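ATP-dependent Clp protease proteolytic subunit (PDB 4GM2) is the inactive subunit of the apicoplast-localised caseinolytic protease complex of Plasmodium falciparum, is related to the ClpP serine peptidases and forms a seven-chain assembly. Local coordinates at residues S35-H40 and G109-L114; N80-V85 and M156-K161; S47-L52 and I86-V91; N175-V180 and V193-I198. All coordinates share one frame; numbering follows the deposited sequence.

Interaction 1 (S35-H40 and G109-L114); sequences SPIYPH and GIACIL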
loop_
_atom_site.group_PDB
_atom_site.type_symbol
_atom_site.label_atom_id
_atom_site.label_comp_id
_atom_site.label_asym_id
_atom_site.label_seq_id
_atom_site.Cartn_x
_atom_site.Cartn_y
_atom_site.Cartn_z
ATOM N N SER A 35 -7.852 20.934 6.900
ATOM C CA SER A 35 -6.856 20.613 7.911
ATOM C C SER A 35 -5.967 21.829 8.153
ATOM O O SER A 35 -6.074 22.822 7.434
ATOM C CB SER A 35 -6.002 19.434 7.441
ATOM O OG SER A 35 -5.236 19.794 6.306
ATOM N N PRO A 36 -5.085 21.764 9.167
ATOM C CA PRO A 36 -4.015 22.759 9.262
ATOM C C PRO A 36 -3.183 22.777 7.979
ATOM O O PRO A 36 -3.037 21.745 7.331
ATOM C CB PRO A 36 -3.165 22.239 10.421
ATOM C CG PRO A 36 -4.121 21.490 11.278
ATOM C CD PRO A 36 -5.135 20.888 10.352
ATOM N N ILE A 37 -2.652 23.936 7.605
ATOM C CA ILE A 37 -1.860 24.025 6.377
ATOM C C ILE A 37 -0.412 23.591 6.634
ATOM O O ILE A 37 0.481 24.426 6.815
ATOM C CB ILE A 37 -1.930 25.430 5.720
ATOM C CG1 ILE A 37 -3.366 25.967 5.746
ATOM C CG2 ILE A 37 -1.392 25.385 4.289
ATOM C CD1 ILE A 37 -3.513 27.367 5.196
ATOM N N TYR A 38 -0.204 22.274 6.665
ATOM C CA TYR A 38 1.131 21.675 6.748
ATOM C C TYR A 38 1.924 21.980 5.474
ATOM O O TYR A 38 1.328 22.297 4.443
ATOM C CB TYR A 38 1.029 20.155 6.904
ATOM C CG TYR A 38 0.220 19.680 8.087
ATOM C CD1 TYR A 38 -1.097 19.250 7.923
ATOM C CD2 TYR A 38 0.774 19.636 9.367
ATOM C CE1 TYR A 38 -1.845 18.807 9.002
ATOM C CE2 TYR A 38 0.035 19.191 10.452
ATOM C CZ TYR A 38 -1.272 18.782 10.263
ATOM O OH TYR A 38 -2.010 18.341 11.333
ATOM N N PRO A 39 3.270 21.871 5.533
ATOM C CA PRO A 39 4.109 22.089 4.345
ATOM C C PRO A 39 3.600 21.388 3.079
ATOM O O PRO A 39 3.607 21.994 2.004
ATOM C CB PRO A 39 5.463 21.517 4.765
ATOM C CG PRO A 39 5.506 21.730 6.241
ATOM C CD PRO A 39 4.087 21.672 6.748
ATOM N N HIS A 40 3.147 20.142 3.211
ATOM C CA HIS A 40 2.666 19.370 2.064
ATOM C C HIS A 40 1.299 19.784 1.583
ATOM O O HIS A 40 0.946 19.541 0.424
ATOM C CB HIS A 40 2.689 17.875 2.365
ATOM C CG HIS A 40 1.721 17.454 3.437
ATOM N ND1 HIS A 40 0.467 17.053 3.161
ATOM C CD2 HIS A 40 1.863 17.374 4.823
ATOM C CE1 HIS A 40 -0.166 16.733 4.307
ATOM N NE2 HIS A 40 0.690 16.932 5.323
ATOM N N GLY A 109 -5.990 32.535 11.160
ATOM C CA GLY A 109 -4.643 32.940 10.782
ATOM C C GLY A 109 -4.428 33.004 9.286
ATOM O O GLY A 109 -5.086 33.775 8.585
ATOM N N ILE A 110 -3.503 32.185 8.796
ATOM C CA ILE A 110 -3.161 32.194 7.376
ATOM C C ILE A 110 -4.305 31.646 6.523
ATOM O O ILE A 110 -4.407 31.959 5.332
ATOM C CB ILE A 110 -1.823 31.473 7.086
ATOM C CG1 ILE A 110 -1.876 29.998 7.513
ATOM C CG2 ILE A 110 -0.675 32.203 7.774
ATOM C CD1 ILE A 110 -0.745 29.148 6.969
ATOM N N ALA A 111 -5.173 30.847 7.141
ATOM C CA ALA A 111 -6.366 30.348 6.467
ATOM C C ALA A 111 -7.393 31.464 6.266
ATOM O O ALA A 111 -8.169 31.434 5.310
ATOM C CB ALA A 111 -6.971 29.184 7.234
ATOM N N CYS A 112 -7.385 32.447 7.168
ATOM C CA CYS A 112 -8.243 33.628 7.039
ATOM C C CYS A 112 -7.775 34.528 5.893
ATOM O O CYS A 112 -8.595 35.038 5.125
ATOM C CB CYS A 112 -8.289 34.413 8.349
ATOM S SG CYS A 112 -9.421 35.822 8.349
ATOM N N ILE A 113 -6.461 34.716 5.790
ATOM C CA ILE A 113 -5.848 35.438 4.673
ATOM C C ILE A 113 -6.254 34.779 3.355
ATOM O O ILE A 113 -6.680 35.451 2.406
ATOM C CB ILE A 113 -4.306 35.444 4.796
ATOM C CG1 ILE A 113 -3.873 36.241 6.030
ATOM C CG2 ILE A 113 -3.657 36.004 3.536
ATOM C CD1 ILE A 113 -2.459 35.954 6.483
ATOM N N LEU A 114 -6.129 33.457 3.320
ATOM C CA LEU A 114 -6.489 32.671 2.151
ATOM C C LEU A 114 -7.952 32.859 1.767
ATOM O O LEU A 114 -8.256 33.106 0.602
ATOM C CB LEU A 114 -6.185 31.192 2.390
ATOM C CG LEU A 114 -6.210 30.299 1.152
ATOM C CD1 LEU A 114 -5.278 30.848 0.081
ATOM C CD2 LEU A 114 -5.837 28.874 1.528
#

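Interaction 2 (N80-V85 and M156-K161); sequences NGITDV and MNTKKK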
loop_
_atom_site.group_PDB
_atom_site.type_symbol
_atom_site.label_atom_id
_atom_site.label_comp_id
_atom_site.label_asym_id
_atom_site.label_seq_id
_atom_site.Cartn_x
_atom_site.Cartn_y
_atom_site.Cartn_z
ATOM N N ASN A 80 6.898 27.817 7.774
ATOM C CA ASN A 80 6.864 28.701 6.611
ATOM C C ASN A 80 5.443 28.999 6.131
ATOM O O ASN A 80 5.220 29.304 4.954
ATOM C CB ASN A 80 7.724 28.108 5.498
ATOM C CG ASN A 80 9.165 27.917 5.931
ATOM O OD1 ASN A 80 9.875 28.886 6.200
ATOM N ND2 ASN A 80 9.601 26.664 6.017
ATOM N N GLY A 81 4.499 28.924 7.069
ATOM C CA GLY A 81 3.079 29.138 6.805
ATOM C C GLY A 81 2.748 30.430 6.083
ATOM O O GLY A 81 2.042 30.413 5.078
ATOM N N ILE A 82 3.271 31.545 6.589
ATOM C CA ILE A 82 2.975 32.876 6.045
ATOM C C ILE A 82 3.427 33.054 4.583
ATOM O O ILE A 82 2.669 33.563 3.753
ATOM C CB ILE A 82 3.545 33.998 6.947
ATOM C CG1 ILE A 82 2.992 33.858 8.369
ATOM C CG2 ILE A 82 3.182 35.371 6.399
ATOM C CD1 ILE A 82 3.761 34.620 9.431
ATOM N N THR A 83 4.650 32.634 4.270
ATOM C CA THR A 83 5.149 32.720 2.898
ATOM C C THR A 83 4.432 31.730 1.994
ATOM O O THR A 83 4.251 32.002 0.805
ATOM C CB THR A 83 6.660 32.468 2.794
ATOM O OG1 THR A 83 6.980 31.251 3.473
ATOM C CG2 THR A 83 7.444 33.622 3.396
ATOM N N ASP A 84 4.037 30.588 2.561
ATOM C CA ASP A 84 3.281 29.573 1.831
ATOM C C ASP A 84 1.950 30.124 1.348
ATOM O O ASP A 84 1.579 29.928 0.192
ATOM C CB ASP A 84 3.042 28.331 2.693
ATOM C CG ASP A 84 4.220 27.372 2.690
ATOM O OD1 ASP A 84 5.201 27.615 1.952
ATOM O OD2 ASP A 84 4.159 26.364 3.431
ATOM N N VAL A 85 1.240 30.816 2.238
ATOM C CA VAL A 85 -0.043 31.416 1.886
ATOM C C VAL A 85 0.157 32.630 0.970
ATOM O O VAL A 85 -0.653 32.856 0.071
ATOM C CB VAL A 85 -0.923 31.717 3.128
ATOM C CG1 VAL A 85 -0.455 32.959 3.866
ATOM C CG2 VAL A 85 -2.377 31.872 2.726
ATOM N N MET A 156 11.062 41.373 7.591
ATOM C CA MET A 156 10.391 42.664 7.435
ATOM C C MET A 156 9.524 42.746 6.182
ATOM O O MET A 156 8.429 43.311 6.221
ATOM C CB MET A 156 11.412 43.803 7.449
ATOM C CG MET A 156 12.100 44.022 8.789
ATOM S SD MET A 156 10.988 44.570 10.100
ATOM C CE MET A 156 10.403 43.012 10.758
ATOM N N ASN A 157 10.022 42.191 5.078
ATOM C CA ASN A 157 9.272 42.154 3.825
ATOM C C ASN A 157 8.046 41.271 3.945
ATOM O O ASN A 157 6.999 41.594 3.390
ATOM C CB ASN A 157 10.143 41.653 2.670
ATOM C CG ASN A 157 11.260 42.613 2.316
ATOM O OD1 ASN A 157 11.114 43.833 2.421
ATOM N ND2 ASN A 157 12.388 42.063 1.887
ATOM N N THR A 158 8.193 40.159 4.667
ATOM C CA THR A 158 7.102 39.217 4.905
ATOM C C THR A 158 6.019 39.885 5.741
ATOM O O THR A 158 4.832 39.775 5.428
ATOM C CB THR A 158 7.605 37.936 5.602
ATOM O OG1 THR A 158 8.650 37.347 4.822
ATOM C CG2 THR A 158 6.487 36.921 5.764
ATOM N N LYS A 159 6.440 40.585 6.792
ATOM C CA LYS A 159 5.534 41.351 7.642
ATOM C C LYS A 159 4.813 42.434 6.837
ATOM O O LYS A 159 3.646 42.736 7.096
ATOM C CB LYS A 159 6.295 41.976 8.818
ATOM N N LYS A 160 5.514 43.002 5.858
ATOM C CA LYS A 160 4.956 44.044 4.998
ATOM C C LYS A 160 3.923 43.480 4.012
ATOM O O LYS A 160 2.869 44.085 3.805
ATOM C CB LYS A 160 6.079 44.776 4.254
ATOM C CG LYS A 160 5.763 46.218 3.884
ATOM N N LYS A 161 4.226 42.320 3.424
ATOM C CA LYS A 161 3.372 41.699 2.410
ATOM C C LYS A 161 2.031 41.236 2.964
ATOM O O LYS A 161 0.996 41.409 2.317
ATOM C CB LYS A 161 4.077 40.512 1.753
ATOM C CG LYS A 161 5.164 40.891 0.767
ATOM C CD LYS A 161 6.052 39.697 0.467
ATOM C CE LYS A 161 7.318 40.123 -0.251
ATOM N NZ LYS A 161 8.276 38.987 -0.313
#

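Interaction 3 (S47-L52 and I86-V91); sequences SQLLYL and ISIVDV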
loop_
_atom_site.group_PDB
_atom_site.type_symbol
_atom_site.label_atom_id
_atom_site.label_comp_id
_atom_site.label_asym_id
_atom_site.label_seq_id
_atom_site.Cartn_x
_atom_site.Cartn_y
_atom_site.Cartn_z
ATOM N N SER A 47 -0.421 22.858 -6.422
ATOM C CA SER A 47 -0.444 21.839 -7.468
ATOM C C SER A 47 -1.823 21.705 -8.107
ATOM O O SER A 47 -1.934 21.621 -9.328
ATOM C CB SER A 47 0.019 20.490 -6.926
ATOM O OG SER A 47 1.400 20.526 -6.635
ATOM N N GLN A 48 -2.862 21.699 -7.274
ATOM C CA GLN A 48 -4.232 21.577 -7.743
ATOM C C GLN A 48 -4.696 22.824 -8.489
ATOM O O GLN A 48 -5.414 22.719 -9.492
ATOM C CB GLN A 48 -5.168 21.266 -6.584
ATOM C CG GLN A 48 -5.130 19.813 -6.141
ATOM C CD GLN A 48 -5.814 19.607 -4.808
ATOM O OE1 GLN A 48 -7.026 19.781 -4.683
ATOM N NE2 GLN A 48 -5.039 19.242 -3.802
ATOM N N LEU A 49 -4.281 23.995 -8.002
ATOM C CA LEU A 49 -4.546 25.260 -8.694
ATOM C C LEU A 49 -3.922 25.286 -10.089
ATOM O O LEU A 49 -4.603 25.594 -11.075
ATOM C CB LEU A 49 -4.076 26.456 -7.866
ATOM C CG LEU A 49 -5.019 26.888 -6.740
ATOM C CD1 LEU A 49 -4.343 27.898 -5.824
ATOM C CD2 LEU A 49 -6.331 27.442 -7.284
ATOM N N LEU A 50 -2.638 24.943 -10.170
ATOM C CA LEU A 50 -1.952 24.862 -11.456
ATOM C C LEU A 50 -2.593 23.812 -12.365
ATOM O O LEU A 50 -2.787 24.052 -13.555
ATOM C CB LEU A 50 -0.464 24.561 -11.272
ATOM C CG LEU A 50 0.418 25.603 -10.586
ATOM C CD1 LEU A 50 1.778 24.983 -10.337
ATOM C CD2 LEU A 50 0.553 26.883 -11.400
ATOM N N TYR A 51 -2.943 22.662 -11.797
ATOM C CA TYR A 51 -3.551 21.596 -12.586
ATOM C C TYR A 51 -4.882 22.018 -13.191
ATOM O O TYR A 51 -5.114 21.795 -14.374
ATOM C CB TYR A 51 -3.725 20.309 -11.779
ATOM C CG TYR A 51 -4.527 19.273 -12.526
ATOM C CD1 TYR A 51 -3.934 18.481 -13.504
ATOM C CD2 TYR A 51 -5.888 19.104 -12.275
ATOM C CE1 TYR A 51 -4.671 17.542 -14.206
ATOM C CE2 TYR A 51 -6.632 18.171 -12.970
ATOM C CZ TYR A 51 -6.020 17.392 -13.932
ATOM O OH TYR A 51 -6.756 16.459 -14.622
ATOM N N LEU A 52 -5.745 22.621 -12.373
ATOM C CA LEU A 52 -7.074 23.042 -12.819
ATOM C C LEU A 52 -7.000 24.144 -13.871
ATOM O O LEU A 52 -7.753 24.126 -14.845
ATOM C CB LEU A 52 -7.946 23.485 -11.637
ATOM C CG LEU A 52 -8.376 22.386 -10.659
ATOM C CD1 LEU A 52 -9.015 22.993 -9.422
ATOM C CD2 LEU A 52 -9.312 21.381 -11.314
ATOM N N ILE A 86 1.239 33.386 1.181
ATOM C CA ILE A 86 1.605 34.480 0.275
ATOM C C ILE A 86 1.837 33.918 -1.125
ATOM O O ILE A 86 1.437 34.525 -2.128
ATOM C CB ILE A 86 2.858 35.264 0.743
ATOM C CG1 ILE A 86 2.543 36.120 1.976
ATOM C CG2 ILE A 86 3.371 36.179 -0.366
ATOM C CD1 ILE A 86 3.772 36.635 2.705
ATOM N N SER A 87 2.487 32.758 -1.182
ATOM C CA SER A 87 2.695 32.065 -2.442
ATOM C C SER A 87 1.395 31.635 -3.097
ATOM O O SER A 87 1.251 31.801 -4.302
ATOM C CB SER A 87 3.613 30.867 -2.271
ATOM O OG SER A 87 4.940 31.257 -2.536
ATOM N N ILE A 88 0.464 31.097 -2.308
ATOM C CA ILE A 88 -0.829 30.639 -2.825
ATOM C C ILE A 88 -1.652 31.795 -3.406
ATOM O O ILE A 88 -2.121 31.717 -4.550
ATOM C CB ILE A 88 -1.646 29.875 -1.756
ATOM C CG1 ILE A 88 -0.935 28.576 -1.360
ATOM C CG2 ILE A 88 -3.042 29.560 -2.270
ATOM C CD1 ILE A 88 -1.368 28.015 -0.021
ATOM N N VAL A 89 -1.819 32.863 -2.627
ATOM C CA VAL A 89 -2.580 34.029 -3.087
ATOM C C VAL A 89 -1.908 34.678 -4.306
ATOM O O VAL A 89 -2.581 35.263 -5.148
ATOM C CB VAL A 89 -2.915 35.030 -1.942
ATOM C CG1 VAL A 89 -1.741 35.210 -1.007
ATOM C CG2 VAL A 89 -3.356 36.383 -2.483
ATOM N N ASP A 90 -0.595 34.530 -4.426
ATOM C CA ASP A 90 0.099 34.953 -5.638
ATOM C C ASP A 90 -0.299 34.144 -6.867
ATOM O O ASP A 90 -0.462 34.720 -7.944
ATOM C CB ASP A 90 1.617 34.918 -5.453
ATOM C CG ASP A 90 2.195 36.275 -5.104
ATOM O OD1 ASP A 90 1.412 37.229 -4.904
ATOM O OD2 ASP A 90 3.435 36.387 -5.028
ATOM N N VAL A 91 -0.457 32.824 -6.723
ATOM C CA VAL A 91 -0.844 32.010 -7.881
ATOM C C VAL A 91 -2.326 32.211 -8.200
ATOM O O VAL A 91 -2.714 32.208 -9.374
ATOM C CB VAL A 91 -0.443 30.506 -7.797
ATOM C CG1 VAL A 91 0.633 30.268 -6.752
ATOM C CG2 VAL A 91 -1.639 29.603 -7.552
#

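Interaction 4 (N175-V180 and V193-I198); sequences NVISNV and VDFKLI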
loop_
_atom_site.group_PDB
_atom_site.type_symbol
_atom_site.label_atom_id
_atom_site.label_comp_id
_atom_site.label_asym_id
_atom_site.label_seq_id
_atom_site.Cartn_x
_atom_site.Cartn_y
_atom_site.Cartn_z
ATOM N N ASN A 175 -2.431 51.325 7.810
ATOM C CA ASN A 175 -2.374 51.848 9.179
ATOM C C ASN A 175 -3.367 51.162 10.118
ATOM O O ASN A 175 -3.012 50.791 11.238
ATOM C CB ASN A 175 -2.634 53.357 9.196
ATOM C CG ASN A 175 -1.802 54.111 8.176
ATOM O OD1 ASN A 175 -1.828 53.807 6.982
ATOM N ND2 ASN A 175 -1.076 55.122 8.643
ATOM N N VAL A 176 -4.608 51.011 9.657
ATOM C CA VAL A 176 -5.668 50.374 10.446
ATOM C C VAL A 176 -5.471 48.857 10.535
ATOM O O VAL A 176 -5.782 48.250 11.559
ATOM C CB VAL A 176 -7.093 50.766 9.946
ATOM C CG1 VAL A 176 -7.240 50.578 8.444
ATOM C CG2 VAL A 176 -8.184 50.009 10.697
ATOM N N ILE A 177 -4.934 48.260 9.472
ATOM C CA ILE A 177 -4.635 46.826 9.452
ATOM C C ILE A 177 -3.404 46.502 10.310
ATOM O O ILE A 177 -3.403 45.516 11.052
ATOM C CB ILE A 177 -4.486 46.288 8.006
ATOM C CG1 ILE A 177 -5.828 46.362 7.259
ATOM C CG2 ILE A 177 -3.935 44.864 7.988
ATOM C CD1 ILE A 177 -6.971 45.588 7.891
ATOM N N SER A 178 -2.372 47.340 10.217
ATOM C CA SER A 178 -1.200 47.222 11.087
ATOM C C SER A 178 -1.599 47.376 12.555
ATOM O O SER A 178 -1.093 46.659 13.421
ATOM C CB SER A 178 -0.142 48.261 10.716
ATOM O OG SER A 178 1.038 48.091 11.481
ATOM N N ASN A 179 -2.518 48.310 12.806
ATOM C CA ASN A 179 -3.079 48.579 14.132
ATOM C C ASN A 179 -3.855 47.392 14.706
ATOM O O ASN A 179 -3.771 47.099 15.902
ATOM C CB ASN A 179 -3.984 49.817 14.053
ATOM C CG ASN A 179 -4.701 50.113 15.355
ATOM O OD1 ASN A 179 -4.110 50.638 16.300
ATOM N ND2 ASN A 179 -5.992 49.794 15.404
ATOM N N VAL A 180 -4.603 46.713 13.842
ATOM C CA VAL A 180 -5.462 45.606 14.254
ATOM C C VAL A 180 -4.699 44.277 14.340
ATOM O O VAL A 180 -5.234 43.276 14.823
ATOM C CB VAL A 180 -6.702 45.491 13.334
ATOM C CG1 VAL A 180 -6.414 44.638 12.104
ATOM C CG2 VAL A 180 -7.890 44.943 14.105
ATOM N N VAL A 193 -18.251 39.771 7.289
ATOM C CA VAL A 193 -18.879 40.463 6.159
ATOM C C VAL A 193 -18.687 41.971 6.309
ATOM O O VAL A 193 -18.370 42.662 5.336
ATOM C CB VAL A 193 -20.384 40.115 6.018
ATOM C CG1 VAL A 193 -21.080 41.037 5.027
ATOM C CG2 VAL A 193 -20.556 38.670 5.581
ATOM N N ASP A 194 -18.860 42.457 7.538
ATOM C CA ASP A 194 -18.738 43.879 7.861
ATOM C C ASP A 194 -17.305 44.381 7.692
ATOM O O ASP A 194 -17.081 45.485 7.195
ATOM C CB ASP A 194 -19.223 44.143 9.290
ATOM C CG ASP A 194 -19.687 45.572 9.496
ATOM O OD1 ASP A 194 -19.030 46.318 10.255
ATOM O OD2 ASP A 194 -20.714 45.950 8.895
ATOM N N PHE A 195 -16.341 43.560 8.100
ATOM C CA PHE A 195 -14.923 43.906 7.996
ATOM C C PHE A 195 -14.412 43.712 6.567
ATOM O O PHE A 195 -13.273 44.068 6.252
ATOM C CB PHE A 195 -14.098 43.077 8.986
ATOM C CG PHE A 195 -12.725 43.632 9.254
ATOM C CD1 PHE A 195 -12.548 44.699 10.130
ATOM C CD2 PHE A 195 -11.605 43.078 8.641
ATOM C CE1 PHE A 195 -11.286 45.208 10.383
ATOM C CE2 PHE A 195 -10.339 43.584 8.888
ATOM C CZ PHE A 195 -10.179 44.650 9.760
ATOM N N LYS A 196 -15.274 43.160 5.712
ATOM C CA LYS A 196 -14.977 42.903 4.296
ATOM C C LYS A 196 -13.935 41.807 4.061
ATOM O O LYS A 196 -13.232 41.813 3.050
ATOM C CB LYS A 196 -14.623 44.198 3.551
ATOM C CG LYS A 196 -15.834 44.890 2.950
ATOM C CD LYS A 196 -15.564 46.348 2.617
ATOM C CE LYS A 196 -16.021 47.263 3.739
ATOM N NZ LYS A 196 -16.103 48.673 3.272
ATOM N N LEU A 197 -13.854 40.867 5.002
ATOM C CA LEU A 197 -13.089 39.638 4.820
ATOM C C LEU A 197 -13.854 38.689 3.905
ATOM O O LEU A 197 -13.271 37.859 3.204
ATOM C CB LEU A 197 -12.861 38.948 6.169
ATOM C CG LEU A 197 -11.737 39.421 7.093
ATOM C CD1 LEU A 197 -11.887 38.777 8.462
ATOM C CD2 LEU A 197 -10.366 39.115 6.506
ATOM N N ILE A 198 -15.176 38.834 3.934
ATOM C CA ILE A 198 -16.119 37.923 3.305
ATOM C C ILE A 198 -17.183 38.789 2.632
ATOM O O ILE A 198 -17.387 39.945 3.018
ATOM C CB ILE A 198 -16.757 37.004 4.384
ATOM C CG1 ILE A 198 -15.741 35.974 4.907
ATOM C CG2 ILE A 198 -18.035 36.330 3.898
ATOM C CD1 ILE A 198 -15.227 34.983 3.881
#

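Interaction 1 (S35-H40 and G109-L114)
Ile37 and Ile110 meet in the buried interior of a ClpP-type (S14 peptidase) fold, where the loop between strand 30-33 and helix 39-55 packs against the first turn of helix 110-116. The contact is wholly apolar and is carried by Ile37. At its root, CB of Ile37 lies 4.1 Å from CD1 of Ile110. The chain then leaves through CG1, which stands anti to the carbonyl carbon (chi1 -43°), while CG2 takes the branch anti to the backbone N. An extended second torsion carries CD1 outward over the helix start, and this atom makes the closest approaches. There Ile37 CD1 reaches Ile110 CD1 at 3.7 Å and Ile110 CG1 at 3.9 Å, so one terminal methyl rests alongside the end of the other isoleucine, the two side chains lying at an oblique angle. Ile37 CD1 also comes 4.3 Å from CA of Ala111, touching the backbone of the turn itself.

The backbone at Ile37 is bent as an inverse gamma turn, closed by a weak bond from Tyr38 N to Pro36 O. Its polar groups are held elsewhere: Ile37 pairs with Gly69 through the main chain, and its O receives Asn78 ND2. Gly109, the N-cap of helix 110-116, probably occupies the position at which active ClpP relatives carry the nucleophilic serine, consistent with an inactive subunit. Beyond Ala111 CA, the methyl of Ile37 finds the CB of that alanine at 4.4 Å.

Interaction 2 (N80-V85 and M156-K161)
A chi1 of -57° at Ile82 turns CG2 anti to the backbone N, and a nearly equal chi1 of -56° at Thr158 does the same for its CG2, bringing two methyl groups into contact between helix 81-94 and the long helix 148-170. This is helix-to-helix packing at the surface of the ClpP fold, and helix 148-170 probably corresponds to the handle helix of ClpP relatives. The two methyls, Ile82 CG2 and Thr158 CG2, are 3.7 Å apart. A third methyl joins from the next residue: Thr83 CG2 is 4.2 Å from Thr158 CG2, with Thr158 OG1 at the same distance from it. Each pair of side chains meets obliquely, and the nearest backbones are those of Thr83 and Thr158, whose CA atoms lie 7.1 Å apart.

Both threonines send their hydroxyls back into their own helices and their methyls into the contact. Thr158 OG1 is bonded to Glu154 O, one turn earlier. Thr83 holds its OG1 between the backbone N and the carbonyl carbon, where it donates to Asn80 O; the hydroxyl sits above the carbonyl plane, 36° out of it. With OG1 there, CG2 stands anti to the carbonyl carbon and comes near Thr158. The start of helix 81-94 also meets a neighbouring subunit, whose Lys106 packs on Thr83 and whose Asn73 OD1 takes a hydrogen bond from Asn80 ND2. Asn80 O itself is doubly used, accepting Thr83 OG1 at 3.0 Å and Asp84 N at 3.0 Å.

Interaction 3 (S47-L52 and I86-V91)
The backbone N of Val91, whose side chain faces Leu49 across the contact, donates to Ser87 O at 3.1 Å and weakly to Ile88 O. Ile88 and Val91, three residues apart, lie on the same side of the helix, and both present a methyl to the same leucine. No hydrogen bond spans the two helices.

Leu49 supplies the touching atoms. Its CG lies beside the backbone N (chi1 -80°) and its second torsion is extended, which sends CD1 out toward helix 81-94. There CD1 of Leu49 comes 3.6 Å from CG2 of Val91 and 4.1 Å from CG2 of Ile88, so one methyl touches both. Leu49 CB is also near Val91 CG2, at 4.0 Å, so Val91 meets the root of the leucine as well as its tip, the two side chains crossing at a slant. Ile88, by contrast, crosses Leu49 at about a right angle.

All three residues are buried. Leu49 rests in addition on Ile31 of strand 30-33, while Ile88 packs on Ser42, Ile45 and Ile46 one or two turns back along helix 39-55. Away from this apolar seam, Ser87 OG and Asp90 OD1 bond to Leu104 O and Asn128 ND2 of a neighbouring subunit. Such side-by-side helices are typical of successive beta-alpha-beta crossovers: helix 39-55 links strands 30-33 and 61-67, and helix 81-94 lies between strands 61-67 and 99-103 of the parallel sheet in this ClpP fold.

Interaction 4 (N175-V180 and V193-I198)
The backbones of Ile177 and Phe195 stand well apart, with their CA atoms, the nearest pair between 175-180 and 193-198, separated by 10.8 Å, so the gap is bridged by side chains alone. Phe195 does most of the bridging. The residue after it, Lys196, is the first to leave helical angles: with a positive phi of 69° it turns the chain out of the helix in a Schellman motif, and one of the bonds back into the last turn, Lys196 N to Val193 O, is weak.

From this position the phenylalanine holds CG anti to the backbone N (chi1 -163°), which extends its ring toward helix 174-180. The far end of the ring makes the contact. Its CZ atom lies 3.8 Å from CD1 of Ile177, and the adjacent CE2 of Phe195 lies 4.0 Å from that same CD1. Ile177 bends to get there: its CA–CB bond runs past the other segment, but a second torsion turned away from the extended form brings CD1 closer. Three residues on, Val180 CG1 makes a looser approach, 4.4 Å from Phe195 CZ. Both methyls come to the ring obliquely, and all of these contacts are apolar.

The same ring has other partners. Lys172 forms a cation-pi contact with it, and Phe187 of strand 185-188 meets it with the ring planes at about 45°. Ile177 packs in addition on Ile166, Ser167 and Thr170 of helix 148-170, with Thr170 touching Phe195 too, while Leu197 beyond the turn leans on Phe187 and on Cys112 and Ser116 of helix 110-116.

The four contacts step across one ClpP-type domain. Interaction 1 is the most central; interactions 2 and 3 have centres about 12 and 13 Å from it, and interaction 4 about 19 Å. Interactions 2 and 3 share helix 81-94, interactions 1 and 3 share helix 39-55, and Leu114 meets Val85 and Ile88, joining helix 110-116 to helix 81-94. Along the chain, interaction 3 falls between the two segments of interaction 1, and those of interaction 2 alternate with both. Interaction 4 comes last, about 24 Å from interaction 3 between centres, and reaches interaction 1 through Leu197 on Cys112. Interactions 2 and 3 also border a neighbouring subunit, so helix 81-94 connects the domain interior with the seven-chain assembly.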